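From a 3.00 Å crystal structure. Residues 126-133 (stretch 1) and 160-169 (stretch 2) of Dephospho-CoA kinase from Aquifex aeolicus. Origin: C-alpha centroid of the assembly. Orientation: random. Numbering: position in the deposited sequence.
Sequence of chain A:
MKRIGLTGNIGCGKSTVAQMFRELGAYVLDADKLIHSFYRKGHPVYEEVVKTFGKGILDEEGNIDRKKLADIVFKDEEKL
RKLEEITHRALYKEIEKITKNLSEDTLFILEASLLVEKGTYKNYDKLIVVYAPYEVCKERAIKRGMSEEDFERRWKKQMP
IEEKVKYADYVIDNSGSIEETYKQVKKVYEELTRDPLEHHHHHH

Stretch 1 (126-133) KLIVVYAP
Stretch 2 (160-169) PIEEKVKYAD

An extended strand with Leu-127, Ile-128 and Val-129 in it (phi -104 to -127°, psi 113 to 161° from Lys-126 through Val-130) packs against a short helix that begins after Pro-160 and is followed by a 3-10 segment about Val-165 to Tyr-167, burying 598 Å² in all. Register is set where the CA atoms of Leu-127 and Ala-168 lie 4.7 Å apart. Here Asp-169, chi1 p (39°), turns its carboxylate back to the strand: Leu-127 N donates to Asp-169 OD1 at 3.1 Å, nearly linear at 174°, while Asp-169 N returns a weak bond to Leu-127 O at 3.3 Å.

Val-129 points toward the helix. With chi1 p (56°), its two methyls diverge: CG1 sits 3.4 Å from Ala-168 CB, and CG2 lies 3.8 Å from Lys-164 CG and 4.3 Å from Ile-161 CD1. A methyl side chain suits Ala-168, whose CB is already 3.0 Å from Leu-127 O. Leu-127, chi1 t and chi2 p, brings CD2 to 4.2 Å from Tyr-167 CB. Lys-164 (t, t, m, t) lays its CG against Val-129 CG2, while its NZ is hydrogen-bonded elsewhere in the structure.

Ile-161 (t, p) points toward the strand, its CG1 4.1 Å from Tyr-131 CD1. Leu-127, Val-129 and Ile-161 are buried, and their apolar side chains fill the contact without polar groups to pair. Tyr-131, chi1 t (170°) and chi2 73°, has a sideways CA-to-CB bond, but its ring end comes nearer the helix, with Glu-162 CD at the ring edge; partly exposed, it offers carbon to Ile-161 while keeping a polar OH.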

# COMPACT_ATOMS: atom_id res chain seq x y z
N LYS A 126 -1.86 6.59 -14.30
CA LYS A 126 -1.54 7.76 -13.51
C LYS A 126 -1.29 7.39 -12.05
O LYS A 126 -1.69 6.31 -11.59
CB LYS A 126 -2.69 8.75 -13.63
CG LYS A 126 -2.96 9.20 -15.05
CD LYS A 126 -1.90 10.19 -15.51
CE LYS A 126 -2.36 10.93 -16.75
NZ LYS A 126 -1.43 12.03 -17.11
N LEU A 127 -0.62 8.29 -11.33
CA LEU A 127 -0.31 8.09 -9.92
C LEU A 127 -0.85 9.23 -9.07
O LEU A 127 -0.83 10.39 -9.48
CB LEU A 127 1.21 7.96 -9.70
CG LEU A 127 1.73 7.81 -8.27
CD1 LEU A 127 1.25 6.52 -7.63
CD2 LEU A 127 3.24 7.84 -8.30
N ILE A 128 -1.34 8.88 -7.89
CA ILE A 128 -1.90 9.85 -6.99
C ILE A 128 -1.16 9.75 -5.68
O ILE A 128 -1.01 8.66 -5.14
CB ILE A 128 -3.38 9.57 -6.74
CG1 ILE A 128 -4.08 9.40 -8.09
CG2 ILE A 128 -4.00 10.69 -5.92
CD1 ILE A 128 -5.56 9.13 -7.99
N VAL A 129 -0.70 10.89 -5.18
CA VAL A 129 0.03 10.91 -3.93
C VAL A 129 -0.58 11.91 -2.97
O VAL A 129 -0.99 13.01 -3.37
CB VAL A 129 1.51 11.25 -4.17
CG1 VAL A 129 1.61 12.57 -4.91
CG2 VAL A 129 2.25 11.31 -2.84
N VAL A 130 -0.65 11.52 -1.70
CA VAL A 130 -1.22 12.36 -0.65
C VAL A 130 -0.12 12.97 0.21
O VAL A 130 0.60 12.26 0.91
CB VAL A 130 -2.20 11.51 0.22
CG1 VAL A 130 -1.53 10.23 0.66
CG2 VAL A 130 -2.67 12.31 1.42
N TYR A 131 0.02 14.29 0.13
CA TYR A 131 1.05 15.00 0.88
C TYR A 131 0.61 15.29 2.31
O TYR A 131 -0.57 15.49 2.58
CB TYR A 131 1.40 16.32 0.20
CG TYR A 131 2.28 17.24 1.03
CD1 TYR A 131 3.63 16.96 1.24
CD2 TYR A 131 1.75 18.39 1.62
CE1 TYR A 131 4.44 17.81 2.01
CE2 TYR A 131 2.54 19.25 2.39
CZ TYR A 131 3.88 18.95 2.59
OH TYR A 131 4.66 19.80 3.35
N ALA A 132 1.59 15.33 3.21
CA ALA A 132 1.35 15.61 4.62
C ALA A 132 2.68 15.68 5.36
O ALA A 132 3.44 14.71 5.38
CB ALA A 132 0.46 14.52 5.22
N PRO A 133 2.97 16.83 5.99
CA PRO A 133 4.22 17.00 6.74
C PRO A 133 4.46 15.97 7.84
O PRO A 133 3.52 15.50 8.49
CB PRO A 133 4.09 18.43 7.28
CG PRO A 133 2.62 18.61 7.41
CD PRO A 133 2.12 18.02 6.12
N PRO A 160 11.55 10.69 1.37
CA PRO A 160 11.04 12.00 1.75
C PRO A 160 9.77 12.34 0.98
O PRO A 160 9.80 12.51 -0.24
CB PRO A 160 12.19 12.94 1.39
CG PRO A 160 13.38 12.10 1.69
CD PRO A 160 13.00 10.76 1.09
N ILE A 161 8.66 12.42 1.71
CA ILE A 161 7.36 12.73 1.11
C ILE A 161 7.44 13.99 0.25
O ILE A 161 6.76 14.10 -0.78
CB ILE A 161 6.27 12.92 2.20
CG1 ILE A 161 4.90 13.07 1.55
CG2 ILE A 161 6.59 14.15 3.05
CD1 ILE A 161 4.44 11.83 0.79
N GLU A 162 8.27 14.93 0.67
CA GLU A 162 8.44 16.18 -0.05
C GLU A 162 9.10 15.95 -1.41
O GLU A 162 9.14 16.85 -2.25
CB GLU A 162 9.27 17.15 0.80
CG GLU A 162 8.89 17.13 2.28
CD GLU A 162 8.74 18.52 2.86
OE1 GLU A 162 8.60 18.64 4.10
OE2 GLU A 162 8.75 19.50 2.09
N GLU A 163 9.61 14.74 -1.62
CA GLU A 163 10.24 14.39 -2.89
C GLU A 163 9.27 13.48 -3.66
O GLU A 163 9.14 13.60 -4.88
CB GLU A 163 11.57 13.64 -2.64
CG GLU A 163 12.79 14.17 -3.43
CD GLU A 163 12.83 13.75 -4.90
OE1 GLU A 163 12.84 12.53 -5.18
OE2 GLU A 163 12.86 14.63 -5.78
N LYS A 164 8.58 12.60 -2.94
CA LYS A 164 7.62 11.69 -3.55
C LYS A 164 6.55 12.45 -4.32
O LYS A 164 6.11 12.01 -5.38
CB LYS A 164 6.95 10.81 -2.49
CG LYS A 164 5.82 9.93 -3.04
CD LYS A 164 5.29 8.93 -2.01
CE LYS A 164 6.26 7.79 -1.77
NZ LYS A 164 5.70 6.77 -0.85
N VAL A 165 6.13 13.59 -3.77
CA VAL A 165 5.11 14.42 -4.41
C VAL A 165 5.45 14.68 -5.87
O VAL A 165 4.55 14.83 -6.71
CB VAL A 165 4.98 15.78 -3.69
CG1 VAL A 165 6.30 16.52 -3.73
CG2 VAL A 165 3.89 16.60 -4.36
N LYS A 166 6.74 14.75 -6.16
CA LYS A 166 7.24 14.99 -7.51
C LYS A 166 7.19 13.72 -8.37
O LYS A 166 7.91 13.62 -9.36
CB LYS A 166 8.68 15.52 -7.44
CG LYS A 166 8.85 16.94 -6.88
CD LYS A 166 10.32 17.31 -6.54
CE LYS A 166 11.28 17.20 -7.74
NZ LYS A 166 11.02 18.15 -8.86
N TYR A 167 6.34 12.77 -7.99
CA TYR A 167 6.23 11.51 -8.73
C TYR A 167 4.84 11.26 -9.30
O TYR A 167 4.66 10.43 -10.19
CB TYR A 167 6.61 10.33 -7.84
CG TYR A 167 8.04 9.87 -7.99
CD1 TYR A 167 9.08 10.47 -7.28
CD2 TYR A 167 8.36 8.82 -8.86
CE1 TYR A 167 10.40 10.03 -7.43
CE2 TYR A 167 9.66 8.38 -9.02
CZ TYR A 167 10.68 8.98 -8.30
OH TYR A 167 11.96 8.52 -8.48
N ALA A 168 3.86 11.99 -8.79
CA ALA A 168 2.49 11.81 -9.25
C ALA A 168 1.94 13.02 -9.96
O ALA A 168 2.38 14.15 -9.74
CB ALA A 168 1.59 11.45 -8.08
N ASP A 169 0.95 12.77 -10.82
CA ASP A 169 0.29 13.82 -11.57
C ASP A 169 -0.90 14.37 -10.79
O ASP A 169 -1.64 15.22 -11.29
CB ASP A 169 -0.14 13.30 -12.95
CG ASP A 169 -0.67 11.87 -12.92
OD1 ASP A 169 0.13 10.92 -12.76
OD2 ASP A 169 -1.89 11.70 -13.05